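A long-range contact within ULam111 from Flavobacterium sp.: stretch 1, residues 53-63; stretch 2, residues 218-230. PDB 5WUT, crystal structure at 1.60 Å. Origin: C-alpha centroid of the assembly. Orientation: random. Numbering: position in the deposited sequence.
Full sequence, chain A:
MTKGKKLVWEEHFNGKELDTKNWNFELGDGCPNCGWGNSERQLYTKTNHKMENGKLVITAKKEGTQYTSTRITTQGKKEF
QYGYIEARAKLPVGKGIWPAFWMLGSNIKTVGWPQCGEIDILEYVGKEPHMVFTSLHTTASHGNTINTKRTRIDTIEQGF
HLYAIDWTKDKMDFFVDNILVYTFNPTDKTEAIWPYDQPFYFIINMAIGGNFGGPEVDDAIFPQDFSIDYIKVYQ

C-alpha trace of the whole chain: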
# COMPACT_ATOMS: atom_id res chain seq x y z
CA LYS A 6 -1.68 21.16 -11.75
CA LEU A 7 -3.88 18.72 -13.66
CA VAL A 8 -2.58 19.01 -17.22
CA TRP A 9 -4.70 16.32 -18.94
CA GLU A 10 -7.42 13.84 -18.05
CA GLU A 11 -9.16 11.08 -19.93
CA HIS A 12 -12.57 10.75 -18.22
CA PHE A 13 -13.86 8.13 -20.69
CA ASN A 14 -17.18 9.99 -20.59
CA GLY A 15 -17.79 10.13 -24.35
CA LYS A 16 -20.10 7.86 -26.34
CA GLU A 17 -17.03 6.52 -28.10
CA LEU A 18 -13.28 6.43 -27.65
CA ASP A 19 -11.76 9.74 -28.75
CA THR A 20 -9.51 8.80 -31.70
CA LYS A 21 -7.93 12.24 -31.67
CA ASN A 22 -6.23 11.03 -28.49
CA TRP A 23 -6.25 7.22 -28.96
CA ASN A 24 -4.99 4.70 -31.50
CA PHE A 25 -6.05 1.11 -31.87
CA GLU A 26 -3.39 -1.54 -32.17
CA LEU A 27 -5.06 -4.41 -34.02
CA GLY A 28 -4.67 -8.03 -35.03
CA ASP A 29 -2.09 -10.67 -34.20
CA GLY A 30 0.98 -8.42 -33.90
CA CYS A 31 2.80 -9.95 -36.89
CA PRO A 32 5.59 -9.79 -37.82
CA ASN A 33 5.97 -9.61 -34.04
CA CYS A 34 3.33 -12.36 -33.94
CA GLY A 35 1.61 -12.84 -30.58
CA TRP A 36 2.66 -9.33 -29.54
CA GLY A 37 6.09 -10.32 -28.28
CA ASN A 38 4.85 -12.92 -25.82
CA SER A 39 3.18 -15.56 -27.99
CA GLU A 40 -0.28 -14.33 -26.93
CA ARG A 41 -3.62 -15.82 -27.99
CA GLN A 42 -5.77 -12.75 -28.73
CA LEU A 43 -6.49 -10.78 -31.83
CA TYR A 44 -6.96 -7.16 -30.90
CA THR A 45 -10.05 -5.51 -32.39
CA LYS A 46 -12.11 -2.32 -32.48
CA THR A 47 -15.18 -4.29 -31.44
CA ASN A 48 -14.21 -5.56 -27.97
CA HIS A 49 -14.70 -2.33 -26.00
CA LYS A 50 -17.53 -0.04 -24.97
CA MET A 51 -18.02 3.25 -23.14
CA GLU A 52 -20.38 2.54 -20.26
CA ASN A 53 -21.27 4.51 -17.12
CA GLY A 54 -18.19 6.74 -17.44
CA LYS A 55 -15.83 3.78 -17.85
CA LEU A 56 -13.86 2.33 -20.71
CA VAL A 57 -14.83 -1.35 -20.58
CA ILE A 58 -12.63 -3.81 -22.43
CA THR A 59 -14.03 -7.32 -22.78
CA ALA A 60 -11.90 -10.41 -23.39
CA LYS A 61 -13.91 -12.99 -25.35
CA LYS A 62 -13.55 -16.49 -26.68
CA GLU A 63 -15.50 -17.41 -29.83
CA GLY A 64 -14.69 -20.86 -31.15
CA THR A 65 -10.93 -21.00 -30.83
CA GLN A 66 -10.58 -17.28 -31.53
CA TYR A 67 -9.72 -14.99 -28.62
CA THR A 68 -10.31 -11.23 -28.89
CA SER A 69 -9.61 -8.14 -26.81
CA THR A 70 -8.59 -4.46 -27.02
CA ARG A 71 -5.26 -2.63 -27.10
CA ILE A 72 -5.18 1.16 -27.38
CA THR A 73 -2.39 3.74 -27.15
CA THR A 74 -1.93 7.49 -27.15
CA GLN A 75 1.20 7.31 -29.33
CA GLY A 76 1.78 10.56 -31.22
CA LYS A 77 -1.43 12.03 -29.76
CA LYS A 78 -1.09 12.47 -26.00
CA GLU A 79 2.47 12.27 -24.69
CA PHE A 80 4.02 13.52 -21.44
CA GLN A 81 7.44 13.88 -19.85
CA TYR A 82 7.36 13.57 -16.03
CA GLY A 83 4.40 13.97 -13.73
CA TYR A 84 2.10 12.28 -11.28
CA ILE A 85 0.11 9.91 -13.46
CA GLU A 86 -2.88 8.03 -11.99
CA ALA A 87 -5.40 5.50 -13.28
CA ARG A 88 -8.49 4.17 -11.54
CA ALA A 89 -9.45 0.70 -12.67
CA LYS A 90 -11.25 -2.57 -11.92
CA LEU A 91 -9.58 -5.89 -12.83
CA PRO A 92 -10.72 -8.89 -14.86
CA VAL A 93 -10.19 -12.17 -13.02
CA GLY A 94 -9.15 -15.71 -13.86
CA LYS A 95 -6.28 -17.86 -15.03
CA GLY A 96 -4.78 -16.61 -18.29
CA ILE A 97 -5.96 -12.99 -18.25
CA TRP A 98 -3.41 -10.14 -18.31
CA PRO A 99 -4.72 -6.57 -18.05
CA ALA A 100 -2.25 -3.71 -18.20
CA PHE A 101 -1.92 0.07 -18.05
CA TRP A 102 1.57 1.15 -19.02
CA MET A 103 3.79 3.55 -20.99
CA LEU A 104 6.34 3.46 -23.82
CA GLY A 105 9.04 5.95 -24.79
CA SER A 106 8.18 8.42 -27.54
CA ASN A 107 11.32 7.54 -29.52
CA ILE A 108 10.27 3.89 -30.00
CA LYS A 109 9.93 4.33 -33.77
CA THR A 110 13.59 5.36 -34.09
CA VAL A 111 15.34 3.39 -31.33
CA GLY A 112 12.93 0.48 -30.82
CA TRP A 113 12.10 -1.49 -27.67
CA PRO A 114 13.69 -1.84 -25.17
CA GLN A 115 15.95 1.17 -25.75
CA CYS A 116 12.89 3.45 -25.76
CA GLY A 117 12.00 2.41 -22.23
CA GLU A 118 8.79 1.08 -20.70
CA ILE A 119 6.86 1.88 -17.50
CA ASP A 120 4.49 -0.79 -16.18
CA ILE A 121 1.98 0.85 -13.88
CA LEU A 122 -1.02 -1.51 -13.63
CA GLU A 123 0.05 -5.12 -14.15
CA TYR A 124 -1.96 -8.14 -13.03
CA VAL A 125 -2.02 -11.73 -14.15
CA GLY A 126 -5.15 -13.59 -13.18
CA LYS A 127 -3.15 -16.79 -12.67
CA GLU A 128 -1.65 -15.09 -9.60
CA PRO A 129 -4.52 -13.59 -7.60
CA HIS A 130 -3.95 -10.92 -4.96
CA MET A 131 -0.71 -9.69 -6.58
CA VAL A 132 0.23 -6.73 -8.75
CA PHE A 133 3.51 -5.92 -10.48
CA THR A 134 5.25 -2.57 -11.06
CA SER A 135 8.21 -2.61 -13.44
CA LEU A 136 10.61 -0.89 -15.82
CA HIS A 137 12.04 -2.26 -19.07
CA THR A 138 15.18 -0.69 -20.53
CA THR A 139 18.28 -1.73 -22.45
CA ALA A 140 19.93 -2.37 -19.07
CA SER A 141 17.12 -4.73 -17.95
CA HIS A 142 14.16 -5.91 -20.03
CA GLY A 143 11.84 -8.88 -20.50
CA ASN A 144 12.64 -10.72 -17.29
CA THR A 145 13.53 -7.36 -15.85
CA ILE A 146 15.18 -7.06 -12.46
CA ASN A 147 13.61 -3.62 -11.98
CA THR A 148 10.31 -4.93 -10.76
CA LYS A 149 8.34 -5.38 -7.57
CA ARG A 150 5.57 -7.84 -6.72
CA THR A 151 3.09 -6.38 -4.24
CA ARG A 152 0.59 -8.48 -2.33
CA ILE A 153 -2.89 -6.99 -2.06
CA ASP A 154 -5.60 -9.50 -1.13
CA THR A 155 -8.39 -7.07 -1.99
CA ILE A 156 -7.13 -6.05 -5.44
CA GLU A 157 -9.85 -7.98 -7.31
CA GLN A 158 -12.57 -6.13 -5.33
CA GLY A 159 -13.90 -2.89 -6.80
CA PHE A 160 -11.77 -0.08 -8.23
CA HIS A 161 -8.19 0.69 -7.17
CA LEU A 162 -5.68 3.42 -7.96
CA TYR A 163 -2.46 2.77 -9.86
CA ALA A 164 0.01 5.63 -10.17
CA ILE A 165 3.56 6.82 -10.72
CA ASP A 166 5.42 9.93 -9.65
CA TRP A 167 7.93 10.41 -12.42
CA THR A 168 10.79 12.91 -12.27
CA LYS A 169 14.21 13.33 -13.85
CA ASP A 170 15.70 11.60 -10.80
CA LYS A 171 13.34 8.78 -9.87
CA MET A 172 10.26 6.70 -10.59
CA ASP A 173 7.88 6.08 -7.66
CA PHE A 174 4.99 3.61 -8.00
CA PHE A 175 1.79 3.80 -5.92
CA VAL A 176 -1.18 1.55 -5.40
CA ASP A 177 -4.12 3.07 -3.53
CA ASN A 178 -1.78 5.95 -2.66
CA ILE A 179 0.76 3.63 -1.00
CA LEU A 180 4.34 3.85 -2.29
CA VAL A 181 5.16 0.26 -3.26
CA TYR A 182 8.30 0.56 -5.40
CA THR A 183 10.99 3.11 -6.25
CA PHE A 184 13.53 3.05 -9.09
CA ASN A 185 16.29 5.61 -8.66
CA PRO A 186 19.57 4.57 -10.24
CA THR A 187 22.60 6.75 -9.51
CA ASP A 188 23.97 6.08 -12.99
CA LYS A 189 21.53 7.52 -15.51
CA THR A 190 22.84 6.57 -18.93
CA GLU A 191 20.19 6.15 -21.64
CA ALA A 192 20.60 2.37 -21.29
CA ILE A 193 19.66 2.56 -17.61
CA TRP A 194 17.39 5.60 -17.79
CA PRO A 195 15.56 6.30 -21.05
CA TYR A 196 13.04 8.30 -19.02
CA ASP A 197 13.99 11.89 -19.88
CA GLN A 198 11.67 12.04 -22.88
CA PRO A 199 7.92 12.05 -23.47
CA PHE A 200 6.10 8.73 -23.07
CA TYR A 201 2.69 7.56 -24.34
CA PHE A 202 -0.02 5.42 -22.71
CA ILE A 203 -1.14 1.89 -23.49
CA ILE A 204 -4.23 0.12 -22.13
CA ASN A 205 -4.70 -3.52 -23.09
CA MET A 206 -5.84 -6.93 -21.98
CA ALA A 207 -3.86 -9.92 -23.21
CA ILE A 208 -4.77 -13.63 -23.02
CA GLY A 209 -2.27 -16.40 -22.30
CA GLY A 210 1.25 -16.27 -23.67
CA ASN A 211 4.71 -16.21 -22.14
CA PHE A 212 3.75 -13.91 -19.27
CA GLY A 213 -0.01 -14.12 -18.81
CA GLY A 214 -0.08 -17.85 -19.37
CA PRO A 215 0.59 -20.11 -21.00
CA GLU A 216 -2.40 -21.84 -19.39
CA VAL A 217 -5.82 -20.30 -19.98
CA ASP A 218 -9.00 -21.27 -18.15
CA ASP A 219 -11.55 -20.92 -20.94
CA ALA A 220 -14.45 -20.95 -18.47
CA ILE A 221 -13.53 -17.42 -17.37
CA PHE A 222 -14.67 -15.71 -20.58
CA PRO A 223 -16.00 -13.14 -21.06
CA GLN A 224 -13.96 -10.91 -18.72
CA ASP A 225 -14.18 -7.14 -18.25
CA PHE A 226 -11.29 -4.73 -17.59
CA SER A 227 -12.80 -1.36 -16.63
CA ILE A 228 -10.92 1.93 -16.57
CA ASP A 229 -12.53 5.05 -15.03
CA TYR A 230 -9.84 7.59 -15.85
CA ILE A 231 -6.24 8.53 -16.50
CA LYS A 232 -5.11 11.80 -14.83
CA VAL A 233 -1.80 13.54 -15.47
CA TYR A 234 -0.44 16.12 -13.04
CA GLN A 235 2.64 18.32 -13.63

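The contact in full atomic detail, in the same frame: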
# COMPACT_ATOMS: atom_id res chain seq x y z
N ASN A 53 -21.20 3.99 -18.49
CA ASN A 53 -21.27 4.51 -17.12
C ASN A 53 -19.99 5.25 -16.72
O ASN A 53 -19.54 5.15 -15.58
CB ASN A 53 -21.57 3.37 -16.14
CG ASN A 53 -21.99 3.87 -14.77
OD1 ASN A 53 -22.64 4.90 -14.64
ND2 ASN A 53 -21.60 3.13 -13.73
N GLY A 54 -19.40 5.96 -17.68
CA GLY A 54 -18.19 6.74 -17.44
C GLY A 54 -16.93 5.90 -17.36
O GLY A 54 -15.89 6.37 -16.90
N LYS A 55 -17.00 4.65 -17.81
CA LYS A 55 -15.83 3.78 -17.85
C LYS A 55 -15.55 3.31 -19.27
O LYS A 55 -16.48 3.06 -20.04
CB LYS A 55 -16.03 2.54 -16.96
CG LYS A 55 -15.71 2.69 -15.46
CD LYS A 55 -16.52 3.77 -14.81
CE LYS A 55 -16.47 3.68 -13.30
NZ LYS A 55 -17.76 4.11 -12.76
N LEU A 56 -14.26 3.17 -19.59
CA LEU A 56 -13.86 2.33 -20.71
C LEU A 56 -13.94 0.88 -20.24
O LEU A 56 -13.31 0.51 -19.26
CB LEU A 56 -12.44 2.67 -21.20
CG LEU A 56 -11.81 1.64 -22.16
CD1 LEU A 56 -12.55 1.62 -23.50
CD2 LEU A 56 -10.35 1.95 -22.36
N VAL A 57 -14.74 0.06 -20.93
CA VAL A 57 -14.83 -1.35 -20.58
C VAL A 57 -14.31 -2.20 -21.72
O VAL A 57 -14.86 -2.22 -22.81
CB VAL A 57 -16.28 -1.78 -20.23
CG1 VAL A 57 -16.31 -3.27 -19.84
CG2 VAL A 57 -16.83 -0.92 -19.10
N ILE A 58 -13.20 -2.90 -21.46
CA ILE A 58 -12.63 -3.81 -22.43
C ILE A 58 -13.06 -5.22 -22.08
O ILE A 58 -12.90 -5.64 -20.93
CB ILE A 58 -11.10 -3.73 -22.45
CG1 ILE A 58 -10.66 -2.32 -22.89
CG2 ILE A 58 -10.50 -4.83 -23.34
CD1 ILE A 58 -9.19 -2.05 -22.71
N THR A 59 -13.60 -5.95 -23.05
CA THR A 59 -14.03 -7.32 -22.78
C THR A 59 -13.19 -8.34 -23.56
O THR A 59 -13.04 -8.23 -24.78
CB THR A 59 -15.51 -7.53 -23.13
OG1 THR A 59 -16.32 -6.67 -22.30
CG2 THR A 59 -15.92 -8.97 -22.86
N ALA A 60 -12.62 -9.28 -22.81
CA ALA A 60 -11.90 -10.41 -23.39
C ALA A 60 -12.91 -11.51 -23.68
O ALA A 60 -13.69 -11.87 -22.80
CB ALA A 60 -10.81 -10.90 -22.44
N LYS A 61 -12.92 -12.00 -24.92
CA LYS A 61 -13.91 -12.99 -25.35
C LYS A 61 -13.25 -14.19 -25.99
O LYS A 61 -12.17 -14.09 -26.56
CB LYS A 61 -14.89 -12.37 -26.36
CG LYS A 61 -15.62 -11.12 -25.90
CD LYS A 61 -16.55 -10.62 -27.01
CE LYS A 61 -16.67 -9.10 -27.04
NZ LYS A 61 -17.30 -8.60 -28.32
N LYS A 62 -13.94 -15.33 -25.92
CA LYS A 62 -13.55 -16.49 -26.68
C LYS A 62 -14.73 -16.93 -27.56
O LYS A 62 -15.83 -17.13 -27.06
CB LYS A 62 -13.11 -17.62 -25.76
CG LYS A 62 -12.61 -18.85 -26.51
CD LYS A 62 -12.49 -20.05 -25.57
CE LYS A 62 -12.04 -21.30 -26.31
NZ LYS A 62 -13.21 -22.01 -26.90
N GLU A 63 -14.48 -17.02 -28.86
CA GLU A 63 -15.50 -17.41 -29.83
C GLU A 63 -14.89 -18.51 -30.70
O GLU A 63 -13.98 -18.27 -31.51
CB GLU A 63 -15.94 -16.18 -30.64
CG GLU A 63 -16.79 -15.21 -29.79
CD GLU A 63 -16.60 -13.72 -30.14
OE1 GLU A 63 -15.45 -13.29 -30.42
OE2 GLU A 63 -17.60 -12.98 -30.14
N ASP A 218 -7.73 -20.68 -18.56
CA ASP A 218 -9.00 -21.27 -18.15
C ASP A 218 -10.14 -20.70 -19.00
O ASP A 218 -10.62 -19.59 -18.75
CB ASP A 218 -9.23 -20.99 -16.66
CG ASP A 218 -10.58 -21.49 -16.15
OD1 ASP A 218 -11.30 -22.18 -16.90
OD2 ASP A 218 -10.89 -21.22 -14.96
N ASP A 219 -10.58 -21.46 -19.99
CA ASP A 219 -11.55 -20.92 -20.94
C ASP A 219 -12.93 -20.67 -20.33
O ASP A 219 -13.76 -19.98 -20.93
CB ASP A 219 -11.68 -21.87 -22.14
CG ASP A 219 -10.46 -21.83 -23.05
OD1 ASP A 219 -9.81 -20.77 -23.16
OD2 ASP A 219 -10.13 -22.88 -23.65
N ALA A 220 -13.17 -21.19 -19.13
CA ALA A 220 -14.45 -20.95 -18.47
C ALA A 220 -14.59 -19.50 -17.99
O ALA A 220 -15.69 -19.06 -17.68
CB ALA A 220 -14.61 -21.89 -17.29
N ILE A 221 -13.48 -18.77 -17.93
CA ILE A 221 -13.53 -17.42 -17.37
C ILE A 221 -14.18 -16.40 -18.31
O ILE A 221 -14.62 -15.34 -17.86
CB ILE A 221 -12.11 -16.87 -16.97
CG1 ILE A 221 -11.26 -16.49 -18.19
CG2 ILE A 221 -11.39 -17.86 -16.06
CD1 ILE A 221 -9.85 -15.99 -17.82
N PHE A 222 -14.22 -16.70 -19.60
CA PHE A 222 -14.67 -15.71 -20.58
C PHE A 222 -16.18 -15.62 -20.64
O PHE A 222 -16.87 -16.64 -20.53
CB PHE A 222 -14.09 -16.05 -21.95
CG PHE A 222 -12.61 -16.04 -21.98
CD1 PHE A 222 -11.92 -14.83 -21.94
CD2 PHE A 222 -11.88 -17.22 -22.00
CE1 PHE A 222 -10.54 -14.79 -21.95
CE2 PHE A 222 -10.49 -17.19 -22.00
CZ PHE A 222 -9.82 -15.97 -21.97
N PRO A 223 -16.72 -14.41 -20.83
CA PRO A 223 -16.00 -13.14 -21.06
C PRO A 223 -15.53 -12.45 -19.77
O PRO A 223 -16.11 -12.65 -18.72
CB PRO A 223 -17.05 -12.29 -21.77
CG PRO A 223 -18.34 -12.74 -21.18
CD PRO A 223 -18.18 -14.24 -20.96
N GLN A 224 -14.46 -11.66 -19.88
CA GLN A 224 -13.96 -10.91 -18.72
C GLN A 224 -13.82 -9.44 -19.04
O GLN A 224 -13.33 -9.08 -20.11
CB GLN A 224 -12.60 -11.48 -18.28
CG GLN A 224 -12.68 -12.75 -17.44
CD GLN A 224 -13.43 -12.54 -16.13
OE1 GLN A 224 -13.27 -11.52 -15.46
NE2 GLN A 224 -14.25 -13.52 -15.75
N ASP A 225 -14.22 -8.59 -18.08
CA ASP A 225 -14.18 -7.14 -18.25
C ASP A 225 -13.03 -6.49 -17.46
O ASP A 225 -12.84 -6.77 -16.27
CB ASP A 225 -15.48 -6.50 -17.77
CG ASP A 225 -16.66 -6.76 -18.69
OD1 ASP A 225 -16.47 -7.28 -19.81
OD2 ASP A 225 -17.79 -6.42 -18.28
N PHE A 226 -12.32 -5.61 -18.15
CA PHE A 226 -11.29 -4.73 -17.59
C PHE A 226 -11.84 -3.32 -17.73
O PHE A 226 -12.03 -2.85 -18.85
CB PHE A 226 -9.99 -4.92 -18.37
CG PHE A 226 -8.83 -4.03 -17.94
CD1 PHE A 226 -8.69 -3.56 -16.64
CD2 PHE A 226 -7.83 -3.74 -18.86
CE1 PHE A 226 -7.57 -2.78 -16.29
CE2 PHE A 226 -6.73 -2.96 -18.52
CZ PHE A 226 -6.60 -2.48 -17.23
N SER A 227 -12.13 -2.66 -16.60
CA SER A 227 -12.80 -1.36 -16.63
C SER A 227 -11.88 -0.25 -16.16
O SER A 227 -11.31 -0.34 -15.08
CB SER A 227 -14.06 -1.37 -15.75
OG SER A 227 -14.96 -2.39 -16.18
N ILE A 228 -11.78 0.81 -16.95
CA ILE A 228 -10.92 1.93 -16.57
C ILE A 228 -11.76 3.20 -16.47
O ILE A 228 -12.44 3.58 -17.42
CB ILE A 228 -9.77 2.12 -17.58
CG1 ILE A 228 -8.99 0.80 -17.78
CG2 ILE A 228 -8.83 3.25 -17.11
CD1 ILE A 228 -9.49 -0.07 -18.93
N ASP A 229 -11.75 3.83 -15.30
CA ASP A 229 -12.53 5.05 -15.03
C ASP A 229 -11.86 6.29 -15.60
O ASP A 229 -12.50 7.11 -16.26
CB ASP A 229 -12.74 5.18 -13.51
CG ASP A 229 -13.71 6.29 -13.11
OD1 ASP A 229 -14.42 6.85 -13.97
OD2 ASP A 229 -13.79 6.56 -11.89
N TYR A 230 -10.56 6.43 -15.36
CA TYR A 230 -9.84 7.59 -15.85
C TYR A 230 -8.33 7.39 -15.88
O TYR A 230 -7.79 6.45 -15.28
CB TYR A 230 -10.17 8.82 -14.98
CG TYR A 230 -9.74 8.75 -13.52
CD1 TYR A 230 -8.39 8.79 -13.16
CD2 TYR A 230 -10.68 8.72 -12.51
CE1 TYR A 230 -8.00 8.75 -11.83
CE2 TYR A 230 -10.30 8.69 -11.18
CZ TYR A 230 -8.97 8.71 -10.85
OH TYR A 230 -8.62 8.68 -9.51
O HOH W 1 -17.12 7.09 -13.43

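Strands 55-63 and 224-230 of ULam111 lie side by side as antiparallel neighbours in a β-sheet, their axes approaching to 4.5 Å and their N-to-C directions 162° apart; 792 Å² of surface is buried between the two stretches. Six main-chain hydrogen bonds, arranged as three reciprocal pairs, form the ladder. Leu56 N gives to Ile228 O (2.9 Å) and Ile228 N to Leu56 O (2.8 Å); Ile58 N gives to Phe226 O (2.9 Å) and Phe226 N to Ile58 O (2.8 Å); Ala60 N gives to Gln224 O (2.8 Å) and Gln224 N to Ala60 O (3.0 Å). The Leu56 N bond is the most bent, at 144°, whereas both bonds of the Ile58-Phe226 pair exceed 170°. Several of these carbonyls also receive a CA-H contact, as from Ser227 CA to Leu56 O (3.3 Å) and from Pro223 CA to Ala60 O (3.2 Å).

The face carrying Leu56, Ile58, Phe226 and Ile228 is buried and apolar. Ile58 CD1 lies 4.3 Å from Ile228 CD1, and Leu56 CD2 lies 4.1 Å from the same Ile228 CD1; these side chains carry no polar group, and the main-chain N and O of Leu56, Ile58 and Ile228 are paired in the ladder. Ala60 is on this face too, its CB 3.9 Å from Phe222 CE1, while Ala60 O meets the edge of that ring, 3.6 Å from Phe222 CD1. Gln224 starts on this face, but its end leads away from stretch 1: NE2 bonds back to Ile221 O (2.8 Å), and OE1 is satisfied elsewhere in the structure.

The other face, with Val57, Thr59, Asp225 and Ser227, mixes polar and apolar groups. Here Thr59 OG1 donates to Asp225 OD1 at 2.6 Å, a short bond between directly paired residues. The Thr59 methyl, CG2, packs 3.7 Å from Pro223 CB; a cis peptide bond precedes Pro223. Val57 fills the space next along, CG1 3.7 Å from Asp225 CG and CG2 3.8 Å from Ser227 OG.

At the Gly54 end, Lys55 NZ and Asp229 OD1 are 4.5 Å apart, too far for a salt bridge, and one water joins them, accepting from Lys55 NZ (3.1 Å) and donating to Asp229 OD1 (2.8 Å). Lys55 NZ also makes a weak bond to Asn53 O (3.5 Å). The positive phi of Gly54 favours glycine. At the far end, Lys62 CB packs 4.0 Å from Phe222 CD2, and its extended chain brings CE within 3.6 Å of Asp219 OD2. Lys62 NZ bonds just outside the stretches, Asp219 OD1 and Asp229 OD2 elsewhere.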